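PDB 5UGR: malyl-CoA lyase/beta-methylmalyl-CoA lyase from Methylobacterium extorquens, which belongs to the HpcH/HpaI aldolase/citrate lyase family of TIM-barrel enzymes and holds magnesium at a site of three acidic residues. Local coordinates for residues Ser187-Lys192 with Arg198-Gln203. Sequence-based numbering, arbitrary orientation. Where two conformers were deposited one is given.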
ATOM      1  N   SER A 187     -18.430 -24.448 -20.983  1.00 14.48           N
ATOM      2  CA  SER A 187     -17.867 -25.505 -21.807  1.00 12.56           C
ATOM      3  C   SER A 187     -17.227 -24.865 -23.002  1.00 14.32           C
ATOM      4  O   SER A 187     -17.552 -23.731 -23.370  1.00 15.58           O
ATOM      5  CB  SER A 187     -18.982 -26.494 -22.231  1.00 13.79           C
ATOM      6  OG  SER A 187     -19.995 -25.884 -23.006  1.00 15.10           O
ATOM      7  N   VAL A 188     -16.294 -25.625 -23.583  1.00 13.66           N
ATOM      8  CA  VAL A 188     -15.708 -25.233 -24.851  0.50 14.61           C
ATOM      9  C   VAL A 188     -16.160 -26.142 -25.976  1.00 15.10           C
ATOM     10  O   VAL A 188     -16.364 -27.345 -25.797  1.00 15.77           O
ATOM     11  CB  VAL A 188     -14.178 -25.107 -24.836  0.50 15.05           C
ATOM     12  CG1 VAL A 188     -13.720 -24.071 -23.798  0.50 15.28           C
ATOM     13  CG2 VAL A 188     -13.517 -26.463 -24.652  0.50 14.83           C
ATOM     14  N   LEU A 189     -16.349 -25.506 -27.131  1.00 14.92           N
ATOM     15  CA  LEU A 189     -16.737 -26.212 -28.390  1.00 14.76           C
ATOM     16  C   LEU A 189     -15.471 -26.332 -29.206  1.00 15.70           C
ATOM     17  O   LEU A 189     -14.872 -25.308 -29.546  1.00 16.32           O
ATOM     18  CB  LEU A 189     -17.773 -25.424 -29.146  1.00 15.89           C
ATOM     19  CG  LEU A 189     -18.309 -26.042 -30.457  1.00 15.99           C
ATOM     20  CD1 LEU A 189     -18.996 -27.347 -30.194  1.00 16.38           C
ATOM     21  CD2 LEU A 189     -19.212 -25.039 -31.201  1.00 17.65           C
ATOM     22  N   THR A 190     -14.996 -27.538 -29.432  1.00 14.30           N
ATOM     23  CA  THR A 190     -13.747 -27.710 -30.117  1.00 15.94           C
ATOM     24  C   THR A 190     -13.838 -27.292 -31.595  1.00 15.88           C
ATOM     25  O   THR A 190     -14.889 -27.257 -32.196  1.00 15.68           O
ATOM     26  CB  THR A 190     -13.221 -29.147 -29.984  1.00 15.77           C
ATOM     27  OG1 THR A 190     -14.013 -30.068 -30.753  1.00 17.70           O
ATOM     28  CG2 THR A 190     -13.143 -29.558 -28.490  1.00 17.52           C
ATOM     29  N   ASP A 191     -12.666 -26.945 -32.155  1.00 15.43           N
ATOM     30  CA  ASP A 191     -12.563 -26.708 -33.563  1.00 16.96           C
ATOM     31  C   ASP A 191     -12.800 -28.015 -34.327  1.00 18.08           C
ATOM     32  O   ASP A 191     -12.446 -29.083 -33.849  1.00 19.80           O
ATOM     33  CB  ASP A 191     -11.159 -26.158 -33.884  1.00 18.01           C
ATOM     34  CG  ASP A 191     -10.860 -24.815 -33.203  1.00 17.35           C
ATOM     35  OD1 ASP A 191     -11.755 -23.943 -33.109  1.00 18.14           O
ATOM     36  OD2 ASP A 191      -9.709 -24.617 -32.778  1.00 22.16           O
ATOM     37  N   LYS A 192     -13.400 -27.920 -35.518  1.00 17.78           N
ATOM     38  CA  LYS A 192     -13.680 -29.128 -36.330  1.00 18.68           C
ATOM     39  C   LYS A 192     -12.447 -29.948 -36.515  1.00 19.20           C
ATOM     40  O   LYS A 192     -11.377 -29.404 -36.885  1.00 21.89           O
ATOM     41  CB  LYS A 192     -14.286 -28.810 -37.669  1.00 21.95           C
ATOM     42  CG  LYS A 192     -15.667 -28.224 -37.595  1.00 21.68           C
ATOM     43  CD  LYS A 192     -16.328 -27.944 -38.968  1.00 28.50           C
ATOM     44  CE  LYS A 192     -17.768 -27.523 -38.757  1.00 31.89           C
ATOM     45  NZ  LYS A 192     -18.478 -27.452 -40.058  1.00 37.27           N
ATOM     46  N   ARG A 198     -17.119 -31.595 -33.877  1.00 16.37           N
ATOM     47  CA  ARG A 198     -16.826 -30.714 -32.788  1.00 15.48           C
ATOM     48  C   ARG A 198     -17.355 -31.246 -31.483  1.00 16.73           C
ATOM     49  O   ARG A 198     -18.557 -31.545 -31.391  1.00 20.33           O
ATOM     50  CB  ARG A 198     -17.421 -29.325 -33.045  1.00 16.11           C
ATOM     51  CG  ARG A 198     -17.073 -28.729 -34.356  1.00 15.88           C
ATOM     52  CD  ARG A 198     -17.762 -27.382 -34.569  1.00 17.27           C
ATOM     53  NE  ARG A 198     -17.052 -26.299 -33.925  1.00 16.26           N
ATOM     54  CZ  ARG A 198     -17.316 -25.000 -34.133  1.00 16.38           C
ATOM     55  NH1 ARG A 198     -18.297 -24.611 -34.943  1.00 17.07           N
ATOM     56  NH2 ARG A 198     -16.517 -24.063 -33.587  1.00 16.90           N
ATOM     57  N   GLN A 199     -16.484 -31.362 -30.469  1.00 15.24           N
ATOM     58  CA  GLN A 199     -16.898 -31.902 -29.165  1.00 16.03           C
ATOM     59  C   GLN A 199     -17.186 -30.731 -28.224  1.00 14.98           C
ATOM     60  O   GLN A 199     -16.677 -29.611 -28.432  1.00 16.27           O
ATOM     61  CB  GLN A 199     -15.804 -32.746 -28.531  1.00 18.36           C
ATOM     62  CG  GLN A 199     -15.339 -33.875 -29.391  1.00 23.48           C
ATOM     63  CD  GLN A 199     -16.379 -34.684 -30.014  1.00 34.85           C
ATOM     64  OE1 GLN A 199     -17.400 -35.060 -29.368  1.00 45.77           O
ATOM     65  NE2 GLN A 199     -16.148 -35.017 -31.298  1.00 40.81           N
ATOM     66  N   THR A 200     -17.959 -31.006 -27.183  1.00 15.31           N
ATOM     67  CA  THR A 200     -18.219 -30.038 -26.114  1.00 14.95           C
ATOM     68  C   THR A 200     -17.535 -30.591 -24.862  1.00 15.01           C
ATOM     69  O   THR A 200     -17.975 -31.611 -24.299  1.00 17.61           O
ATOM     70  CB  THR A 200     -19.721 -29.811 -25.926  1.00 15.08           C
ATOM     71  OG1 THR A 200     -20.261 -29.218 -27.128  1.00 16.91           O
ATOM     72  CG2 THR A 200     -20.003 -28.920 -24.724  1.00 17.71           C
ATOM     73  N   HIS A 201     -16.523 -29.867 -24.400  1.00 14.10           N
ATOM     74  CA  HIS A 201     -15.763 -30.245 -23.206  1.00 13.22           C
ATOM     75  C   HIS A 201     -16.074 -29.287 -22.057  1.00 13.79           C
ATOM     76  O   HIS A 201     -15.871 -28.070 -22.150  1.00 14.40           O
ATOM     77  CB  HIS A 201     -14.277 -30.307 -23.489  1.00 14.38           C
ATOM     78  CG  HIS A 201     -13.924 -31.423 -24.428  1.00 14.86           C
ATOM     79  ND1 HIS A 201     -12.712 -31.505 -25.048  1.00 15.65           N
ATOM     80  CD2 HIS A 201     -14.606 -32.535 -24.793  1.00 17.48           C
ATOM     81  CE1 HIS A 201     -12.668 -32.584 -25.799  1.00 17.26           C
ATOM     82  NE2 HIS A 201     -13.802 -33.234 -25.655  1.00 18.44           N
ATOM     83  N   TRP A 202     -16.645 -29.841 -21.002  1.00 14.23           N
ATOM     84  CA  TRP A 202     -17.106 -29.028 -19.891  1.00 13.30           C
ATOM     85  C   TRP A 202     -15.942 -28.526 -19.066  1.00 12.66           C
ATOM     86  O   TRP A 202     -14.916 -29.214 -18.926  1.00 15.68           O
ATOM     87  CB  TRP A 202     -18.121 -29.767 -19.023  1.00 15.19           C
ATOM     88  CG  TRP A 202     -19.417 -30.137 -19.689  1.00 14.96           C
ATOM     89  CD1 TRP A 202     -19.605 -30.592 -20.962  1.00 15.83           C
ATOM     90  CD2 TRP A 202     -20.690 -30.204 -19.048  1.00 14.76           C
ATOM     91  NE1 TRP A 202     -20.921 -30.948 -21.144  1.00 16.79           N
ATOM     92  CE2 TRP A 202     -21.613 -30.725 -19.982  1.00 15.30           C
ATOM     93  CE3 TRP A 202     -21.136 -29.892 -17.770  1.00 15.70           C
ATOM     94  CZ2 TRP A 202     -22.962 -30.899 -19.670  1.00 17.51           C
ATOM     95  CZ3 TRP A 202     -22.482 -30.080 -17.467  1.00 18.28           C
ATOM     96  CH2 TRP A 202     -23.365 -30.570 -18.409  1.00 17.83           C
ATOM     97  N   GLN A 203     -16.078 -27.305 -18.585  1.00 13.49           N
ATOM     98  CA  GLN A 203     -15.074 -26.658 -17.752  1.00 13.67           C
ATOM     99  C   GLN A 203     -15.597 -26.489 -16.339  1.00 14.36           C
ATOM    100  O   GLN A 203     -16.769 -26.764 -16.055  1.00 14.81           O
ATOM    101  CB  GLN A 203     -14.671 -25.290 -18.344  1.00 13.98           C
ATOM    102  CG  GLN A 203     -14.286 -25.335 -19.804  1.00 17.70           C
ATOM    103  CD  GLN A 203     -13.125 -26.156 -20.117  1.00 19.42           C
ATOM    104  OE1 GLN A 203     -12.046 -25.994 -19.542  1.00 23.98           O
ATOM    105  NE2 GLN A 203     -13.343 -27.141 -21.103  1.00 20.75           N
TER
HETATM  106  O   HOH W   1     -14.224 -23.959 -31.842  1.00 16.38           O
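Arg198 lies against Leu189, Thr190 and Lys192 near the far end of a beta hairpin, whose antiparallel strands 187-189 and 200-202 project from the TIM barrel into the subunit interface. Arg198 CB sits 3.8 Å from Leu189 CD1. Arg198 CG and CD pass obliquely across the lysine's aliphatic chain, Arg198 CG 3.6 Å from Lys192 CG. A bend at chi3 (82°) turns the guanidinium across the Leu189 side chain at about a right angle. Arg198 NE donates to Thr190 O at 2.9 Å, the oxygen lying in the guanidinium plane and the bond almost straight (171°). Arg198 CZ carries Leu189 CD2 over one face, 3.5 Å away. At the tip, NH2 gives a hydrogen to a water that itself donates to Leu189 O and Asp191 OD1. Arg198 NH2 also forms a salt bridge with Asp234 of a neighbouring subunit, another copy of the protein. Thr190 OG1 accepts from Gln199 N at 2.8 Å. Val188 and His201 form the hydrogen-bonded pair between the strands; beyond it, His201 ND1 bonds Trp202 N of the same neighbouring subunit. His201 O is gripped from opposite faces of its carbonyl plane, by Val188 N and by Gln203 NE2, the latter 2.9 Å away and well above that plane.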